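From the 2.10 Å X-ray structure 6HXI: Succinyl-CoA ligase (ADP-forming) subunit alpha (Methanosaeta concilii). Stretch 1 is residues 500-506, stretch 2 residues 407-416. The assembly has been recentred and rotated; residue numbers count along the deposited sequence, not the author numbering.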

ATOM      1  N   LYS B 500     -14.266  -8.435  27.735  1.00 62.67           N
ATOM      2  CA  LYS B 500     -14.916  -7.160  28.038  1.00 61.40           C
ATOM      3  C   LYS B 500     -15.405  -6.417  26.778  1.00 61.33           C
ATOM      4  O   LYS B 500     -16.499  -5.855  26.818  1.00 61.73           O
ATOM      5  CB  LYS B 500     -14.040  -6.257  28.917  1.00 62.96           C
ATOM      6  CG  LYS B 500     -14.842  -5.579  30.036  1.00 64.74           C
ATOM      7  CD  LYS B 500     -14.999  -6.469  31.284  1.00 67.16           C
ATOM      8  CE  LYS B 500     -15.005  -5.639  32.545  1.00 84.10           C
ATOM      9  NZ  LYS B 500     -14.502  -6.397  33.727  1.00 96.67           N
ATOM     10  N   ARG B 501     -14.625  -6.475  25.670  1.00 53.54           N
ATOM     11  CA  ARG B 501     -14.934  -5.835  24.386  1.00 50.74           C
ATOM     12  C   ARG B 501     -16.319  -6.256  23.893  1.00 54.29           C
ATOM     13  O   ARG B 501     -17.076  -5.405  23.422  1.00 55.10           O
ATOM     14  CB  ARG B 501     -13.882  -6.172  23.321  1.00 45.60           C
ATOM     15  CG  ARG B 501     -12.438  -5.808  23.669  1.00 48.99           C
ATOM     16  CD  ARG B 501     -11.508  -5.841  22.451  1.00 44.43           C
ATOM     17  NE  ARG B 501     -11.045  -7.188  22.085  1.00 41.08           N
ATOM     18  CZ  ARG B 501     -10.543  -7.505  20.889  1.00 70.90           C
ATOM     19  NH1 ARG B 501     -10.443  -6.583  19.933  1.00 61.28           N
ATOM     20  NH2 ARG B 501     -10.171  -8.751  20.628  1.00 65.64           N
ATOM     21  N   VAL B 502     -16.654  -7.558  24.046  1.00 47.98           N
ATOM     22  CA  VAL B 502     -17.914  -8.207  23.660  1.00 46.51           C
ATOM     23  C   VAL B 502     -19.003  -7.734  24.541  1.00 49.89           C
ATOM     24  O   VAL B 502     -20.080  -7.401  24.056  1.00 50.48           O
ATOM     25  CB  VAL B 502     -17.806  -9.767  23.711  1.00 50.31           C
ATOM     26  CG1 VAL B 502     -19.166 -10.451  23.590  1.00 50.05           C
ATOM     27  CG2 VAL B 502     -16.839 -10.308  22.672  1.00 48.91           C
ATOM     28  N   GLN B 503     -18.767  -7.755  25.846  1.00 47.54           N
ATOM     29  CA  GLN B 503     -19.798  -7.410  26.808  1.00 48.28           C
ATOM     30  C   GLN B 503     -20.199  -5.957  26.711  1.00 51.39           C
ATOM     31  O   GLN B 503     -21.386  -5.664  26.783  1.00 49.67           O
ATOM     32  CB  GLN B 503     -19.412  -7.825  28.236  1.00 50.73           C
ATOM     33  CG  GLN B 503     -20.607  -8.079  29.183  1.00 68.12           C
ATOM     34  CD  GLN B 503     -21.757  -8.886  28.600  1.00 88.98           C
ATOM     35  OE1 GLN B 503     -21.665 -10.111  28.371  1.00 84.74           O
ATOM     36  NE2 GLN B 503     -22.879  -8.203  28.367  1.00 75.98           N
ATOM     37  N   LEU B 504     -19.225  -5.069  26.463  1.00 48.45           N
ATOM     38  CA  LEU B 504     -19.474  -3.641  26.253  1.00 49.72           C
ATOM     39  C   LEU B 504     -20.405  -3.426  25.033  1.00 49.63           C
ATOM     40  O   LEU B 504     -21.360  -2.673  25.135  1.00 50.39           O
ATOM     41  CB  LEU B 504     -18.142  -2.886  26.074  1.00 49.98           C
ATOM     42  CG  LEU B 504     -17.374  -2.635  27.387  1.00 56.25           C
ATOM     43  CD1 LEU B 504     -15.837  -2.770  27.190  1.00 56.81           C
ATOM     44  CD2 LEU B 504     -17.759  -1.290  28.004  1.00 57.87           C
ATOM     45  N   LEU B 505     -20.162  -4.165  23.931  1.00 42.09           N
ATOM     46  CA  LEU B 505     -20.942  -4.115  22.680  1.00 39.23           C
ATOM     47  C   LEU B 505     -22.329  -4.678  22.836  1.00 44.09           C
ATOM     48  O   LEU B 505     -23.303  -4.033  22.455  1.00 46.53           O
ATOM     49  CB  LEU B 505     -20.197  -4.810  21.535  1.00 37.65           C
ATOM     50  CG  LEU B 505     -18.974  -4.130  20.976  1.00 41.65           C
ATOM     51  CD1 LEU B 505     -18.155  -5.086  20.162  1.00 40.77           C
ATOM     52  CD2 LEU B 505     -19.333  -2.899  20.137  1.00 47.36           C
ATOM     53  N   ILE B 506     -22.438  -5.850  23.435  1.00 40.73           N
ATOM     54  CA  ILE B 506     -23.724  -6.479  23.697  1.00 40.69           C
ATOM     55  C   ILE B 506     -24.565  -5.691  24.708  1.00 43.86           C
ATOM     56  O   ILE B 506     -25.794  -5.590  24.518  1.00 45.21           O
ATOM     57  CB  ILE B 506     -23.519  -7.941  24.151  1.00 44.30           C
ATOM     58  CG1 ILE B 506     -23.103  -8.837  22.967  1.00 44.58           C
ATOM     59  CG2 ILE B 506     -24.763  -8.460  24.893  1.00 46.20           C
ATOM     60  CD1 ILE B 506     -23.065 -10.401  23.324  1.00 51.39           C
TER
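Stretch 2 407-416: LVIQIVADHG

Ile411 is the apolar centre of the contact. Its CA-to-CB bond points toward stretch 1, and with chi1 m and chi2 t the chain extends to set CD1 among Arg501, Leu504 and Leu505. Ile411 CD1 lies 3.6 Å from Leu505 CG and 4.2 Å from Leu504 CB. Ile411 CD1 is also 3.8 Å from the backbone atom Arg501 O, so it packs against the helix surface itself.

Leu505 carries the apolar packing on to the preceding turn of stretch 2. Its CA-to-CB bond points sideways, but the end of its side chain comes nearer. Leu505 CD2 is 3.9 Å from Val408 CG2 and 4.1 Å from Leu407 CG. Leu407 also reaches the backbone of stretch 1, with its CD2 4.3 Å from Leu504 O.

The apolar contacts lie between two helices running almost antiparallel. Stretch 2 enters as a helix that begins earlier in the chain; by His415 the backbone is no longer helical. Residues 500-506 belong to a helix that continues later. The angle between their directions is 175°, and the axes approach to 10.8 Å. The register therefore runs in reverse: Arg501 CA is 6.3 Å from Ile411 CA, and Leu505 CA is 7.7 Å from Val408 CA.

Arg501 leads from this apolar centre to the polar edge. Arg501 CB is 3.9 Å from Ile411 CG2, while its guanidinium extends to His415, in the non-helical part of stretch 2. The guanidinium lies flat on the imidazole ring, with centres 3.7 Å apart and planes at 20°. Arg501 NH2 is 3.2 Å from His415 NE2, but the angle is poor and this is a stacking contact, not a hydrogen bond. No hydrogen bond links the two stretches. Across His415 in the sequence, Gly416 N donates to Asp414 OD2 at 2.9 Å, a bond within the loop.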

ATOM      1  N   LEU B 407     -18.430   3.519  19.048  1.00 26.56           N
ATOM      2  CA  LEU B 407     -18.050   2.533  20.063  1.00 28.03           C
ATOM      3  C   LEU B 407     -17.173   1.438  19.439  1.00 27.01           C
ATOM      4  O   LEU B 407     -16.175   1.077  20.028  1.00 26.95           O
ATOM      5  CB  LEU B 407     -19.317   1.950  20.689  1.00 30.63           C
ATOM      6  CG  LEU B 407     -19.249   0.886  21.799  1.00 38.30           C
ATOM      7  CD1 LEU B 407     -18.515   1.427  23.054  1.00 41.61           C
ATOM      8  CD2 LEU B 407     -20.712   0.506  22.246  1.00 37.96           C
ATOM      9  N   VAL B 408     -17.565   0.907  18.276  1.00 22.22           N
ATOM     10  CA  VAL B 408     -16.850  -0.133  17.540  1.00 23.03           C
ATOM     11  C   VAL B 408     -15.420   0.364  17.204  1.00 29.93           C
ATOM     12  O   VAL B 408     -14.475  -0.367  17.449  1.00 30.18           O
ATOM     13  CB  VAL B 408     -17.625  -0.562  16.268  1.00 25.23           C
ATOM     14  CG1 VAL B 408     -16.721  -1.381  15.322  1.00 22.85           C
ATOM     15  CG2 VAL B 408     -18.883  -1.323  16.649  1.00 24.20           C
ATOM     16  N   ILE B 409     -15.284   1.620  16.691  1.00 23.26           N
ATOM     17  CA  ILE B 409     -13.995   2.240  16.380  1.00 21.11           C
ATOM     18  C   ILE B 409     -13.069   2.247  17.585  1.00 25.04           C
ATOM     19  O   ILE B 409     -11.916   1.876  17.447  1.00 26.52           O
ATOM     20  CB  ILE B 409     -14.192   3.645  15.765  1.00 22.65           C
ATOM     21  CG1 ILE B 409     -14.822   3.539  14.413  1.00 21.07           C
ATOM     22  CG2 ILE B 409     -12.883   4.444  15.674  1.00 22.68           C
ATOM     23  CD1 ILE B 409     -15.293   4.955  13.819  1.00 19.25           C
ATOM     24  N   GLN B 410     -13.576   2.621  18.790  1.00 23.51           N
ATOM     25  CA  GLN B 410     -12.801   2.617  20.043  1.00 22.80           C
ATOM     26  C   GLN B 410     -12.406   1.233  20.465  1.00 26.28           C
ATOM     27  O   GLN B 410     -11.275   0.994  20.880  1.00 27.60           O
ATOM     28  CB  GLN B 410     -13.606   3.290  21.147  1.00 24.72           C
ATOM     29  CG  GLN B 410     -13.825   4.763  20.824  1.00 21.81           C
ATOM     30  CD  GLN B 410     -14.781   5.361  21.827  1.00 34.08           C
ATOM     31  OE1 GLN B 410     -14.466   5.517  22.977  1.00 27.60           O
ATOM     32  NE2 GLN B 410     -15.965   5.686  21.403  1.00 21.13           N
ATOM     33  N   ILE B 411     -13.334   0.290  20.322  1.00 24.25           N
ATOM     34  CA  ILE B 411     -13.097  -1.117  20.709  1.00 25.12           C
ATOM     35  C   ILE B 411     -12.073  -1.788  19.826  1.00 30.90           C
ATOM     36  O   ILE B 411     -11.272  -2.578  20.321  1.00 31.68           O
ATOM     37  CB  ILE B 411     -14.463  -1.853  20.755  1.00 28.60           C
ATOM     38  CG1 ILE B 411     -15.171  -1.396  22.081  1.00 28.77           C
ATOM     39  CG2 ILE B 411     -14.316  -3.417  20.652  1.00 29.82           C
ATOM     40  CD1 ILE B 411     -16.551  -1.816  22.319  1.00 39.34           C
ATOM     41  N   VAL B 412     -12.084  -1.482  18.507  1.00 26.57           N
ATOM     42  CA  VAL B 412     -11.135  -2.120  17.595  1.00 22.85           C
ATOM     43  C   VAL B 412      -9.863  -1.270  17.385  1.00 25.71           C
ATOM     44  O   VAL B 412      -9.013  -1.684  16.602  1.00 25.83           O
ATOM     45  CB  VAL B 412     -11.759  -2.585  16.254  1.00 25.22           C
ATOM     46  CG1 VAL B 412     -13.007  -3.450  16.475  1.00 25.92           C
ATOM     47  CG2 VAL B 412     -12.086  -1.403  15.325  1.00 24.37           C
ATOM     48  N   ALA B 413      -9.717  -0.110  18.062  1.00 22.87           N
ATOM     49  CA  ALA B 413      -8.571   0.808  17.872  1.00 24.28           C
ATOM     50  C   ALA B 413      -7.211   0.093  17.910  1.00 26.49           C
ATOM     51  O   ALA B 413      -6.370   0.327  17.053  1.00 24.27           O
ATOM     52  CB  ALA B 413      -8.601   1.945  18.857  1.00 25.40           C
ATOM     53  N   ASP B 414      -7.047  -0.814  18.851  1.00 24.87           N
ATOM     54  CA  ASP B 414      -5.824  -1.565  18.940  1.00 25.34           C
ATOM     55  C   ASP B 414      -6.008  -2.837  19.710  1.00 27.47           C
ATOM     56  O   ASP B 414      -6.777  -2.869  20.638  1.00 25.31           O
ATOM     57  CB  ASP B 414      -4.710  -0.747  19.626  1.00 27.86           C
ATOM     58  CG  ASP B 414      -3.362  -1.277  19.172  1.00 35.51           C
ATOM     59  OD1 ASP B 414      -3.124  -1.312  17.933  1.00 28.19           O
ATOM     60  OD2 ASP B 414      -2.612  -1.808  20.036  1.00 37.29           O
ATOM     61  N   HIS B 415      -5.221  -3.847  19.383  1.00 26.52           N
ATOM     62  CA  HIS B 415      -5.214  -5.101  20.089  1.00 28.52           C
ATOM     63  C   HIS B 415      -3.754  -5.557  20.355  1.00 25.99           C
ATOM     64  O   HIS B 415      -3.468  -6.744  20.409  1.00 24.71           O
ATOM     65  CB  HIS B 415      -6.077  -6.169  19.389  1.00 31.39           C
ATOM     66  CG  HIS B 415      -6.515  -7.262  20.328  1.00 38.13           C
ATOM     67  ND1 HIS B 415      -6.911  -6.993  21.643  1.00 42.65           N
ATOM     68  CD2 HIS B 415      -6.643  -8.585  20.107  1.00 41.42           C
ATOM     69  CE1 HIS B 415      -7.245  -8.162  22.167  1.00 42.73           C
ATOM     70  NE2 HIS B 415      -7.069  -9.154  21.289  1.00 42.25           N
ATOM     71  N   GLY B 416      -2.887  -4.599  20.637  1.00 19.89           N
ATOM     72  CA  GLY B 416      -1.503  -4.879  20.991  1.00 20.00           C
ATOM     73  C   GLY B 416      -0.653  -4.983  19.742  1.00 27.43           C
ATOM     74  O   GLY B 416      -1.164  -5.009  18.604  1.00 26.41           O
TER